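Local coordinates for protein glycoside Hydrolase (Bacteroides plebeius, PDB 5T3B) that belongs to glycoside hydrolase family 50 and probably hydrolyses glycosidic bonds, perhaps in agar-type polysaccharides as characterised relatives of the family do, at residues A[433-438]-A[467-472]; A[422-427]-A[473-478]. All coordinates share one frame; numbering follows the deposited sequence.

Contact 1. Residues A[433-438]-A[467-472]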
ATOM      1  N   VAL A 433       9.378   2.068  -2.563  1.00  7.57           N
ATOM      2  CA  VAL A 433       9.262   2.218  -3.994  1.00  8.02           C
ATOM      3  C   VAL A 433       8.006   3.009  -4.436  1.00  8.54           C
ATOM      4  O   VAL A 433       7.830   3.196  -5.624  1.00  8.95           O
ATOM      5  CB  VAL A 433       9.263   0.856  -4.715  1.00  8.29           C
ATOM      6  CG1 VAL A 433      10.635   0.235  -4.628  1.00 10.58           C
ATOM      7  CG2 VAL A 433       8.197  -0.091  -4.231  1.00 10.54           C
ATOM      8  N   GLY A 434       7.232   3.535  -3.456  1.00  7.91           N
ATOM      9  CA  GLY A 434       6.171   4.440  -3.697  1.00  8.12           C
ATOM     10  C   GLY A 434       4.953   4.125  -2.847  1.00  8.11           C
ATOM     11  O   GLY A 434       5.027   3.492  -1.779  1.00  8.98           O
ATOM     12  N   TRP A 435       3.840   4.692  -3.300  1.00  7.60           N
ATOM     13  CA  TRP A 435       2.650   4.750  -2.442  1.00  7.16           C
ATOM     14  C   TRP A 435       1.380   4.757  -3.261  1.00  7.07           C
ATOM     15  O   TRP A 435       1.379   4.990  -4.484  1.00  7.57           O
ATOM     16  CB  TRP A 435       2.684   6.000  -1.534  1.00  7.03           C
ATOM     17  CG  TRP A 435       2.706   7.294  -2.304  1.00  7.51           C
ATOM     18  CD1 TRP A 435       1.657   7.865  -2.989  1.00  7.63           C
ATOM     19  CD2 TRP A 435       3.829   8.166  -2.498  1.00  7.28           C
ATOM     20  NE1 TRP A 435       2.084   9.010  -3.600  1.00  7.98           N
ATOM     21  CE2 TRP A 435       3.393   9.259  -3.294  1.00  7.41           C
ATOM     22  CE3 TRP A 435       5.133   8.187  -2.000  1.00  8.06           C
ATOM     23  CZ2 TRP A 435       4.237  10.303  -3.657  1.00  8.54           C
ATOM     24  CZ3 TRP A 435       5.955   9.230  -2.351  1.00  8.93           C
ATOM     25  CH2 TRP A 435       5.507  10.283  -3.161  1.00  8.82           C
ATOM     26  N   VAL A 436       0.301   4.552  -2.504  1.00  6.78           N
ATOM     27  CA  VAL A 436      -1.050   4.561  -3.016  1.00  6.87           C
ATOM     28  C   VAL A 436      -1.910   5.350  -2.088  1.00  6.90           C
ATOM     29  O   VAL A 436      -2.007   5.026  -0.897  1.00  7.61           O
ATOM     30  CB  VAL A 436      -1.607   3.119  -3.178  1.00  6.85           C
ATOM     31  CG1 VAL A 436      -3.009   3.132  -3.764  1.00  7.96           C
ATOM     32  CG2 VAL A 436      -0.666   2.249  -3.957  1.00  8.09           C
ATOM     33  N   PHE A 437      -2.552   6.383  -2.632  1.00  6.69           N
ATOM     34  CA  PHE A 437      -3.500   7.177  -1.859  1.00  6.90           C
ATOM     35  C   PHE A 437      -4.820   6.424  -1.759  1.00  6.76           C
ATOM     36  O   PHE A 437      -5.333   5.898  -2.737  1.00  7.73           O
ATOM     37  CB  PHE A 437      -3.725   8.512  -2.533  1.00  7.81           C
ATOM     38  CG  PHE A 437      -4.617   9.461  -1.721  1.00  8.11           C
ATOM     39  CD1 PHE A 437      -5.980   9.547  -1.978  1.00  8.46           C
ATOM     40  CD2 PHE A 437      -4.092  10.243  -0.711  1.00  7.77           C
ATOM     41  CE1 PHE A 437      -6.784  10.403  -1.255  1.00 10.73           C
ATOM     42  CE2 PHE A 437      -4.879  11.116   0.023  1.00  9.18           C
ATOM     43  CZ  PHE A 437      -6.228  11.148  -0.229  1.00  9.55           C
ATOM     44  N   PHE A 438      -5.348   6.313  -0.524  1.00  7.56           N
ATOM     45  CA  PHE A 438      -6.603   5.672  -0.274  1.00  7.11           C
ATOM     46  C   PHE A 438      -7.620   6.758  -0.027  1.00  7.60           C
ATOM     47  O   PHE A 438      -7.555   7.417   1.009  1.00  8.94           O
ATOM     48  CB  PHE A 438      -6.486   4.725   0.927  1.00  7.60           C
ATOM     49  CG  PHE A 438      -7.722   3.947   1.244  1.00  7.13           C
ATOM     50  CD1 PHE A 438      -7.934   2.706   0.685  1.00  8.80           C
ATOM     51  CD2 PHE A 438      -8.726   4.454   2.043  1.00  9.00           C
ATOM     52  CE1 PHE A 438      -9.082   1.977   0.901  1.00  9.29           C
ATOM     53  CE2 PHE A 438      -9.856   3.720   2.308  1.00 10.49           C
ATOM     54  CZ  PHE A 438     -10.036   2.496   1.745  1.00 10.20           C
ATOM     55  N   ASP A 467       2.159  18.659  -7.253  1.00  9.01           N
ATOM     56  CA  ASP A 467       3.452  19.257  -7.044  1.00  9.68           C
ATOM     57  C   ASP A 467       4.478  18.211  -6.553  1.00  9.57           C
ATOM     58  O   ASP A 467       5.634  18.202  -6.974  1.00 10.43           O
ATOM     59  CB  ASP A 467       3.363  20.432  -6.065  1.00 10.41           C
ATOM     60  CG  ASP A 467       2.637  21.623  -6.669  1.00 12.30           C
ATOM     61  OD1 ASP A 467       2.624  21.803  -7.928  1.00 13.76           O
ATOM     62  OD2 ASP A 467       2.139  22.392  -5.817  1.00 13.47           O
ATOM     63  N   ILE A 468       4.024  17.300  -5.672  1.00  8.98           N
ATOM     64  CA  ILE A 468       4.879  16.170  -5.288  1.00  8.81           C
ATOM     65  C   ILE A 468       5.071  15.164  -6.430  1.00  7.71           C
ATOM     66  O   ILE A 468       6.184  14.791  -6.798  1.00  8.91           O
ATOM     67  CB  ILE A 468       4.338  15.448  -4.032  1.00  8.97           C
ATOM     68  CG1 ILE A 468       4.371  16.359  -2.819  1.00 10.13           C
ATOM     69  CG2 ILE A 468       5.004  14.078  -3.820  1.00  9.12           C
ATOM     70  CD1 ILE A 468       5.748  16.467  -2.215  1.00 11.56           C
ATOM     71  N   ASN A 469       3.948  14.708  -6.948  1.00  8.10           N
ATOM     72  CA  ASN A 469       3.961  13.553  -7.841  1.00  8.04           C
ATOM     73  C   ASN A 469       4.747  13.826  -9.102  1.00  8.19           C
ATOM     74  O   ASN A 469       5.437  12.952  -9.627  1.00  9.31           O
ATOM     75  CB  ASN A 469       2.554  13.144  -8.222  1.00  8.57           C
ATOM     76  CG  ASN A 469       1.795  12.564  -7.068  1.00  8.30           C
ATOM     77  OD1 ASN A 469       2.297  12.264  -6.006  1.00  9.04           O
ATOM     78  ND2 ASN A 469       0.497  12.361  -7.331  1.00  9.70           N
ATOM     79  N   TRP A 470       4.657  15.068  -9.594  1.00  8.76           N
ATOM     80  CA  TRP A 470       5.427  15.427 -10.797  1.00  9.66           C
ATOM     81  C   TRP A 470       6.940  15.434 -10.548  1.00  9.50           C
ATOM     82  O   TRP A 470       7.724  15.354 -11.476  1.00 11.01           O
ATOM     83  CB  TRP A 470       5.087  16.841 -11.228  1.00 10.20           C
ATOM     84  CG  TRP A 470       3.709  17.081 -11.731  1.00  9.70           C
ATOM     85  CD1 TRP A 470       2.785  16.173 -12.171  1.00 10.08           C
ATOM     86  CD2 TRP A 470       3.092  18.370 -11.874  1.00 10.78           C
ATOM     87  NE1 TRP A 470       1.665  16.820 -12.602  1.00 10.53           N
ATOM     88  CE2 TRP A 470       1.810  18.170 -12.418  1.00 10.55           C
ATOM     89  CE3 TRP A 470       3.509  19.681 -11.561  1.00 12.94           C
ATOM     90  CZ2 TRP A 470       0.927  19.254 -12.658  1.00 13.32           C
ATOM     91  CZ3 TRP A 470       2.633  20.723 -11.775  1.00 14.78           C
ATOM     92  CH2 TRP A 470       1.380  20.518 -12.302  1.00 14.66           C
ATOM     93  N   ASN A 471       7.319  15.613  -9.293  1.00  9.21           N
ATOM     94  CA  ASN A 471       8.691  15.905  -8.881  1.00  8.86           C
ATOM     95  C   ASN A 471       9.389  14.760  -8.130  1.00  8.56           C
ATOM     96  O   ASN A 471      10.516  14.944  -7.671  1.00  9.55           O
ATOM     97  CB  ASN A 471       8.734  17.218  -8.063  1.00  9.98           C
ATOM     98  CG  ASN A 471       8.479  18.385  -8.942  1.00  9.65           C
ATOM     99  OD1 ASN A 471       7.361  18.976  -9.009  1.00 12.49           O
ATOM    100  ND2 ASN A 471       9.428  18.651  -9.753  1.00  8.36           N
ATOM    101  N   VAL A 472       8.744  13.592  -8.008  1.00  8.55           N
ATOM    102  CA  VAL A 472       9.340  12.556  -7.211  1.00  9.34           C
ATOM    103  C   VAL A 472      10.771  12.204  -7.626  1.00  9.01           C
ATOM    104  O   VAL A 472      11.627  11.915  -6.777  1.00  9.96           O
ATOM    105  CB  VAL A 472       8.485  11.278  -7.078  1.00  8.63           C
ATOM    106  CG1 VAL A 472       7.219  11.555  -6.304  1.00  8.53           C
ATOM    107  CG2 VAL A 472       8.176  10.664  -8.454  1.00  9.40           C
TER
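Trp435, on barrel strand 432-437, points its six-membered ring at Ile468 and Asn469 of helix 459-469 and at Val472, which stands at the start of helix 472-480. A chi1 of 61° tucks the indole over its own backbone, on the side facing these three side chains. Asn469 approaches the ring at its edge and in its plane, with OD1 3.6 Å from CZ2 of Trp435; the amide is turned 37° against the indole. Ile468 runs at about a right angle to the tryptophan and sets its CG2 3.9 Å from Trp435 CZ2. Val472 passes the ring in the opposite sense, and its CG1 lies 3.8 Å from Trp435 CH2. Tyr419 OH is the shared polar partner, hydrogen-bonded to both Trp435 NE1 and Asn469 OD1. Asn469 ND2 is bonded to Ile159 O, so both ends of this buried amide are engaged and its rotation is fixed. Tyr122 and Phe390 meet the indole edge-to-face. The apolar pairs Trp435-Ile468 and Trp435-Val472 pack the strand against the junction of the two helices. The chemistry implies an aromatic group seated by methyls, while a polar bridge through Tyr419 OH ties the indole N-H to the amide and limits how the ring can shift.

Contact 2. Residues A[422-427]-A[473-478]; sequences FTLGLL and YNLIDY
Leu427 inserts between Leu475 and Ile476 where helix 412-427, on the outside of the barrel and just before strand 432-437, meets the C-terminal helix 472-480. Parallel strands flanked by helices fit the (beta/alpha)8 barrel expected of this family. The short helical segments cross at -57°, with axes 10.6 Å apart at closest approach, and the interface is made by aliphatic side chains. The tight part centres on Leu427, whose two methyls divide the work. CD1 sits 3.9 Å from Leu475 CD1, the two leucines crossing at a slant, whereas CD2 serves Ile476, which lies roughly perpendicular to it. CG1 of Ile476 stands anti to the carbonyl carbon (chi1 -74°), which brings the CG1-CD1 arm back toward Leu427. Packing slackens at Leu424: its CD2 reaches Leu475 CD1 at 4.2 Å, and it contributes much less buried surface than Leu427. On the far flank of 473-478 the helix opens to solvent, with Asp477 exposed and Asn474 partly so. Tyr478 is also partly exposed, but its OH is bonded to Val67 O. Tyr473 turns from the interface into protein, where its OH is bonded to Gly87 O and Tyr122 N. Against this, the Leu427 CD2 methyl is held by two carbons of one side chain, Ile476 CG1 at 3.9 Å and Ile476 CD1 at 4.0 Å.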
ATOM      1  N   PHE A 422       3.568  13.634   4.298  1.00  8.00           N
ATOM      2  CA  PHE A 422       3.722  12.182   4.425  1.00  7.62           C
ATOM      3  C   PHE A 422       4.580  11.664   3.270  1.00  7.71           C
ATOM      4  O   PHE A 422       5.512  10.843   3.503  1.00  8.80           O
ATOM      5  CB  PHE A 422       2.338  11.489   4.472  1.00  7.66           C
ATOM      6  CG  PHE A 422       2.354  10.164   5.161  1.00  8.03           C
ATOM      7  CD1 PHE A 422       2.330  10.112   6.536  1.00 10.13           C
ATOM      8  CD2 PHE A 422       2.439   8.991   4.463  1.00  8.86           C
ATOM      9  CE1 PHE A 422       2.415   8.922   7.227  1.00  9.75           C
ATOM     10  CE2 PHE A 422       2.514   7.781   5.156  1.00 10.21           C
ATOM     11  CZ  PHE A 422       2.487   7.748   6.510  1.00 10.52           C
ATOM     12  N   THR A 423       4.315  12.107   2.053  1.00  7.33           N
ATOM     13  CA  THR A 423       5.056  11.625   0.915  1.00  7.80           C
ATOM     14  C   THR A 423       6.516  12.064   0.949  1.00  8.17           C
ATOM     15  O   THR A 423       7.379  11.276   0.554  1.00  8.97           O
ATOM     16  CB  THR A 423       4.382  12.014  -0.391  1.00  8.33           C
ATOM     17  OG1 THR A 423       4.278  13.434  -0.535  1.00  8.57           O
ATOM     18  CG2 THR A 423       3.033  11.311  -0.531  1.00  8.80           C
ATOM     19  N   LEU A 424       6.816  13.275   1.404  1.00  8.33           N
ATOM     20  CA  LEU A 424       8.230  13.652   1.541  1.00  8.51           C
ATOM     21  C   LEU A 424       8.940  12.719   2.492  1.00  8.82           C
ATOM     22  O   LEU A 424      10.103  12.361   2.257  1.00 10.17           O
ATOM     23  CB  LEU A 424       8.374  15.108   1.947  1.00  9.10           C
ATOM     24  CG  LEU A 424       8.037  16.144   0.901  1.00 10.21           C
ATOM     25  CD1 LEU A 424       7.850  17.518   1.483  1.00 11.07           C
ATOM     26  CD2 LEU A 424       9.085  16.168  -0.198  1.00 10.57           C
ATOM     27  N   GLY A 425       8.274  12.353   3.574  1.00  8.73           N
ATOM     28  CA  GLY A 425       8.839  11.403   4.484  1.00  8.99           C
ATOM     29  C   GLY A 425       9.161  10.073   3.862  1.00  9.15           C
ATOM     30  O   GLY A 425      10.180   9.459   4.150  1.00 10.60           O
ATOM     31  N   LEU A 426       8.245   9.601   2.995  1.00  8.24           N
ATOM     32  CA  LEU A 426       8.429   8.326   2.278  1.00  8.50           C
ATOM     33  C   LEU A 426       9.545   8.459   1.233  1.00  8.86           C
ATOM     34  O   LEU A 426      10.287   7.493   1.017  1.00  8.62           O
ATOM     35  CB  LEU A 426       7.156   7.897   1.632  1.00  8.06           C
ATOM     36  CG  LEU A 426       6.011   7.563   2.517  1.00  8.45           C
ATOM     37  CD1 LEU A 426       4.769   7.163   1.761  1.00  8.42           C
ATOM     38  CD2 LEU A 426       6.396   6.501   3.566  1.00  8.74           C
ATOM     39  N   LEU A 427       9.656   9.604   0.564  1.00  8.41           N
ATOM     40  CA  LEU A 427      10.688   9.805  -0.453  1.00  8.18           C
ATOM     41  C   LEU A 427      12.068   9.634   0.124  1.00  9.57           C
ATOM     42  O   LEU A 427      12.991   9.276  -0.598  1.00 11.10           O
ATOM     43  CB  LEU A 427      10.503  11.128  -1.178  1.00  8.72           C
ATOM     44  CG  LEU A 427       9.338  11.196  -2.140  1.00 10.02           C
ATOM     45  CD1 LEU A 427       9.015  12.647  -2.500  1.00 10.15           C
ATOM     46  CD2 LEU A 427       9.535  10.344  -3.351  1.00 10.11           C
ATOM     47  N   TYR A 473      11.016  12.158  -8.932  1.00  9.57           N
ATOM     48  CA  TYR A 473      12.323  11.711  -9.389  1.00  9.96           C
ATOM     49  C   TYR A 473      13.427  12.724  -9.019  1.00 10.16           C
ATOM     50  O   TYR A 473      14.511  12.360  -8.592  1.00 11.53           O
ATOM     51  CB  TYR A 473      12.295  11.411 -10.894  1.00  9.94           C
ATOM     52  CG  TYR A 473      11.284  10.358 -11.275  1.00 10.36           C
ATOM     53  CD1 TYR A 473      11.486   9.021 -10.959  1.00  9.02           C
ATOM     54  CD2 TYR A 473      10.080  10.680 -11.856  1.00 10.14           C
ATOM     55  CE1 TYR A 473      10.571   8.032 -11.315  1.00  9.06           C
ATOM     56  CE2 TYR A 473       9.143   9.733 -12.185  1.00 10.30           C
ATOM     57  CZ  TYR A 473       9.361   8.391 -11.889  1.00  9.25           C
ATOM     58  OH  TYR A 473       8.490   7.390 -12.195  1.00  9.72           O
ATOM     59  N   ASN A 474      13.116  14.015  -9.186  1.00  9.98           N
ATOM     60  CA  ASN A 474      14.118  15.023  -8.825  1.00 10.56           C
ATOM     61  C   ASN A 474      14.198  15.282  -7.303  1.00 10.45           C
ATOM     62  O   ASN A 474      15.254  15.634  -6.788  1.00 12.39           O
ATOM     63  CB  ASN A 474      14.001  16.258  -9.660  1.00 11.87           C
ATOM     64  CG  ASN A 474      12.755  17.073  -9.385  1.00 11.67           C
ATOM     65  OD1 ASN A 474      12.617  17.666  -8.294  1.00 11.76           O
ATOM     66  ND2 ASN A 474      11.844  17.087 -10.317  1.00 11.67           N
ATOM     67  N   LEU A 475      13.106  14.997  -6.582  1.00 10.16           N
ATOM     68  CA  LEU A 475      13.158  15.011  -5.145  1.00 11.03           C
ATOM     69  C   LEU A 475      14.078  13.893  -4.610  1.00 10.16           C
ATOM     70  O   LEU A 475      14.812  14.089  -3.639  1.00 11.06           O
ATOM     71  CB  LEU A 475      11.765  14.916  -4.547  1.00 10.38           C
ATOM     72  CG  LEU A 475      11.044  16.256  -4.523  1.00 10.12           C
ATOM     73  CD1 LEU A 475       9.534  16.034  -4.369  1.00 10.59           C
ATOM     74  CD2 LEU A 475      11.592  17.183  -3.434  1.00 11.35           C
ATOM     75  N   ILE A 476      13.929  12.720  -5.181  1.00  9.79           N
ATOM     76  CA  ILE A 476      14.810  11.607  -4.840  1.00 10.68           C
ATOM     77  C   ILE A 476      16.268  12.015  -5.062  1.00 10.52           C
ATOM     78  O   ILE A 476      17.126  11.684  -4.260  1.00 12.60           O
ATOM     79  CB  ILE A 476      14.368  10.321  -5.550  1.00 10.22           C
ATOM     80  CG1 ILE A 476      13.113   9.811  -4.845  1.00 10.72           C
ATOM     81  CG2 ILE A 476      15.503   9.286  -5.574  1.00 11.09           C
ATOM     82  CD1 ILE A 476      12.389   8.771  -5.657  1.00 13.06           C
ATOM     83  N   ASP A 477      16.538  12.639  -6.187  1.00 11.82           N
ATOM     84  CA  ASP A 477      17.919  13.085  -6.464  1.00 12.38           C
ATOM     85  C   ASP A 477      18.387  14.025  -5.347  1.00 13.28           C
ATOM     86  O   ASP A 477      19.534  13.935  -4.882  1.00 15.81           O
ATOM     87  CB  ASP A 477      18.045  13.783  -7.802  1.00 14.62           C
ATOM     88  CG  ASP A 477      17.925  12.855  -8.968  1.00 18.33           C
ATOM     89  OD1 ASP A 477      18.183  11.651  -8.852  1.00 25.60           O
ATOM     90  OD2 ASP A 477      17.530  13.371 -10.039  1.00 25.35           O
ATOM     91  N   TYR A 478      17.542  14.973  -4.965  1.00 13.10           N
ATOM     92  CA  TYR A 478      17.841  15.918  -3.862  1.00 13.16           C
ATOM     93  C   TYR A 478      18.110  15.215  -2.545  1.00 13.51           C
ATOM     94  O   TYR A 478      19.094  15.481  -1.877  1.00 14.35           O
ATOM     95  CB  TYR A 478      16.694  16.927  -3.750  1.00 13.52           C
ATOM     96  CG  TYR A 478      16.586  17.681  -2.470  1.00 13.83           C
ATOM     97  CD1 TYR A 478      17.320  18.811  -2.238  1.00 15.85           C
ATOM     98  CD2 TYR A 478      15.711  17.308  -1.476  1.00 14.64           C
ATOM     99  CE1 TYR A 478      17.166  19.520  -1.061  1.00 15.68           C
ATOM    100  CE2 TYR A 478      15.523  18.002  -0.328  1.00 15.78           C
ATOM    101  CZ  TYR A 478      16.266  19.121  -0.071  1.00 14.08           C
ATOM    102  OH  TYR A 478      16.077  19.818   1.091  1.00 17.38           O
TER

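Contacts 1 and 2 adjoin through buried side chains, their centres about 9 Å apart. Helix 412-427 joins them: Thr423 CB lies 3.5 Å from Trp435 CH2, and Leu427 CD2 is 3.9 Å from Trp435 CZ3, so the indole of contact 1 also packs on the helix of contact 2. A second join runs through Ile468, whose CD1 is 3.9 Å from Leu424 CG. Tyr122 of strand 120-126 touches side chains in both. Their centres lie about 12 Å (contact 1) and 17 Å (contact 2) from the chain centre. A bound 1,2-ethanediol, probably from the crystallisation liquor, lies about 6 Å from the Ile476 side chain.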